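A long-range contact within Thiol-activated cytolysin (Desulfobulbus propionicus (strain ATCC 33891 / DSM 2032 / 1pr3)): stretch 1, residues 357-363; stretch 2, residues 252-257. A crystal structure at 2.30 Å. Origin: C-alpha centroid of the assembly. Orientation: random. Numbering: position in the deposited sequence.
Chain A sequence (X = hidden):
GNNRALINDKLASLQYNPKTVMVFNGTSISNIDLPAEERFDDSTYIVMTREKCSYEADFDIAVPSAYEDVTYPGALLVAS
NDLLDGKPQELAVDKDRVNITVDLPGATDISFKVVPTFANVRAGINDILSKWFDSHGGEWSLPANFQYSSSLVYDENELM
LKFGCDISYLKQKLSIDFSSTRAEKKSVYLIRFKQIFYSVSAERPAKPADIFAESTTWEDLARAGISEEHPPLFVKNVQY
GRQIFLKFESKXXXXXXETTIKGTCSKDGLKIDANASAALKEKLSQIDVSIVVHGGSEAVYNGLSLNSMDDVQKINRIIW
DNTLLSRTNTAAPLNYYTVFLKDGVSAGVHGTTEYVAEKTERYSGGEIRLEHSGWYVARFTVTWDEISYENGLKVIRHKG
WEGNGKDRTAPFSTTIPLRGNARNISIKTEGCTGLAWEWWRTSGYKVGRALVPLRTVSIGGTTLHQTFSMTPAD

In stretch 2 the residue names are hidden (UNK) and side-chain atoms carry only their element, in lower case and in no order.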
# COMPACT_ATOMS: atom_id res chain seq x y z
N ALA A 357 2.56 -12.67 -4.65
CA ALA A 357 3.44 -11.88 -3.79
C ALA A 357 2.70 -11.66 -2.48
O ALA A 357 1.53 -11.23 -2.51
CB ALA A 357 3.81 -10.52 -4.40
N GLU A 358 3.35 -11.96 -1.35
CA GLU A 358 2.76 -11.75 -0.02
C GLU A 358 3.43 -10.60 0.72
O GLU A 358 4.64 -10.62 0.94
CB GLU A 358 2.87 -13.01 0.82
CG GLU A 358 2.38 -14.22 0.08
CD GLU A 358 2.54 -15.50 0.88
OE1 GLU A 358 1.60 -16.35 0.86
OE2 GLU A 358 3.57 -15.60 1.59
N LYS A 359 2.65 -9.60 1.11
CA LYS A 359 3.15 -8.44 1.82
C LYS A 359 2.63 -8.51 3.25
O LYS A 359 1.42 -8.63 3.47
CB LYS A 359 2.74 -7.12 1.17
CG LYS A 359 3.20 -5.90 1.99
CD LYS A 359 2.69 -4.60 1.42
CE LYS A 359 3.39 -3.39 2.04
NZ LYS A 359 4.50 -3.72 3.00
N THR A 360 3.54 -8.50 4.20
CA THR A 360 3.27 -8.48 5.62
C THR A 360 3.71 -7.11 6.13
O THR A 360 4.79 -6.63 5.76
CB THR A 360 4.07 -9.58 6.30
OG1 THR A 360 3.66 -10.87 5.83
CG2 THR A 360 3.89 -9.46 7.80
N GLU A 361 2.83 -6.44 6.90
CA GLU A 361 3.16 -5.22 7.63
C GLU A 361 2.94 -5.46 9.11
O GLU A 361 1.94 -6.07 9.50
CB GLU A 361 2.31 -4.02 7.20
CG GLU A 361 2.63 -3.51 5.80
CD GLU A 361 3.70 -2.40 5.79
OE1 GLU A 361 4.79 -2.61 5.19
OE2 GLU A 361 3.41 -1.32 6.37
N ARG A 362 3.87 -5.00 9.92
CA ARG A 362 3.78 -5.08 11.36
C ARG A 362 3.58 -3.66 11.88
O ARG A 362 4.32 -2.74 11.51
CB ARG A 362 5.04 -5.73 11.96
CG ARG A 362 5.36 -7.15 11.42
CD ARG A 362 6.67 -7.75 11.99
NE ARG A 362 6.57 -7.96 13.44
CZ ARG A 362 6.20 -9.10 14.01
NH1 ARG A 362 5.93 -10.16 13.26
NH2 ARG A 362 6.11 -9.18 15.34
N TYR A 363 2.54 -3.48 12.68
CA TYR A 363 2.18 -2.19 13.26
C TYR A 363 2.28 -2.37 14.77
O TYR A 363 1.56 -3.20 15.36
CB TYR A 363 0.78 -1.76 12.85
CG TYR A 363 0.56 -1.68 11.37
CD1 TYR A 363 0.79 -0.49 10.70
CD2 TYR A 363 0.09 -2.78 10.66
CE1 TYR A 363 0.57 -0.37 9.35
CE2 TYR A 363 -0.14 -2.68 9.28
CZ TYR A 363 0.11 -1.45 8.64
OH TYR A 363 -0.10 -1.29 7.30
N UNK A 252 10.55 -16.86 8.80
CA UNK A 252 10.15 -15.46 8.66
C UNK A 252 9.26 -15.23 7.45
O UNK A 252 9.26 -16.05 6.52
c UNK A 252 12.44 -14.48 9.56
c UNK A 252 13.66 -13.63 9.12
c UNK A 252 11.34 -14.52 8.51
c UNK A 252 11.85 -13.96 10.87
N UNK A 253 8.51 -14.14 7.44
CA UNK A 253 7.71 -13.77 6.29
C UNK A 253 8.59 -13.35 5.12
O UNK A 253 9.72 -12.87 5.31
o UNK A 253 7.61 -11.44 6.81
c UNK A 253 6.81 -12.61 6.67
N UNK A 254 8.06 -13.50 3.90
CA UNK A 254 8.73 -13.01 2.71
C UNK A 254 9.22 -11.58 2.89
O UNK A 254 10.33 -11.23 2.48
o UNK A 254 7.04 -14.22 1.53
c UNK A 254 7.80 -13.06 1.50
N UNK A 255 8.36 -10.72 3.43
CA UNK A 255 8.69 -9.31 3.50
C UNK A 255 9.85 -9.08 4.46
O UNK A 255 10.76 -8.30 4.18
o UNK A 255 6.41 -8.65 2.97
c UNK A 255 7.47 -8.51 3.94
c UNK A 255 7.86 -7.05 4.15
N UNK A 256 9.82 -9.78 5.60
CA UNK A 256 10.87 -9.62 6.60
C UNK A 256 12.15 -10.34 6.16
O UNK A 256 13.25 -9.83 6.40
c UNK A 256 9.86 -9.12 10.28
c UNK A 256 10.38 -10.11 7.97
o UNK A 256 9.17 -10.14 10.55
c UNK A 256 10.88 -9.25 9.14
o UNK A 256 9.76 -8.02 10.90
N UNK A 257 12.03 -11.49 5.49
CA UNK A 257 13.23 -12.11 4.91
C UNK A 257 13.89 -11.16 3.90
O UNK A 257 15.08 -10.84 4.03
c UNK A 257 12.88 -13.45 4.27
c UNK A 257 13.57 -15.51 3.02
c UNK A 257 15.02 -14.67 4.80
c UNK A 257 14.04 -14.28 3.70
O HOH W 1 5.54 -14.26 3.62
O HOH W 2 5.51 -11.46 3.52

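Position 252 carries four side-chain carbons, forked at the second, and no heteroatom. This is the leucine pattern. Its side chain stays out of reach of the strand, so Leu 252 leads into the contact without joining it.

At position 253 the side chain is one carbon followed by one oxygen, which identifies serine. Its CB packs 3.7 Å from Thr 360 OG1. The residue stands at the N-cap, just before the helix, and Ser 253 OG accepts a hydrogen bond from the backbone N of position 256 at 3.0 Å. A short hydroxyl suits this place because the first turn of a helix has N-H groups without helical carbonyl partners.

Position 254 again has one carbon and one oxygen, a second serine. Its CA-to-CB bond points toward the strand, and Ser 254 OG lies 3.7 Å from Glu 358 OE2. Water 1 bridges the gap: it accepts from Ser 254 N at 2.6 Å and donates to Glu 358 OE2 at 3.1 Å. A short polar side chain suits a place beside water and a carboxylate, and Ser 254 OG is 2.6 Å from the oxygen of water 1.

Position 255 shows a CB bearing one oxygen and one carbon, the branched pattern of threonine. The oxygen reaches the strand backbone: Thr 360 N donates to Thr 255 OG1 at 3.1 Å, with a nearly straight N-H...O angle of 170°. The short, beta-branched chain thus places a hydroxyl directly at a strand amide, and Thr 255 has the largest area covered by the other stretch.

Position 256 has three carbons in a row, the third carrying two oxygens: a glutamate. Its CA-to-CB bond points sideways, but the chain is long enough for its end to come nearer the strand, with Glu 256 OE2 3.3 Å from Arg 362 CD. Glu 256 OE2 is also 4.1 Å from Arg 362 NE and well out of the guanidinium plane, so the opposite charges are near each other without forming a salt bridge.

Position 257 has four carbons forked at the second, another leucine. Leu 257 is out of reach of the strand and buried, where an apolar side chain is suited; Leu 257 N donates to Ser 253 O at 2.7 Å, continuing the helix.

The contact sets a helix start against a strand. One hydroxyl meets a strand amide directly, water 2 links backbone to backbone, from Thr 255 N (2.9 Å) to Glu 358 O (2.8 Å), and water 1 ties the helix start to the Glu 358 carboxylate.

Stretch 2, residues 252-257: LSSTEL
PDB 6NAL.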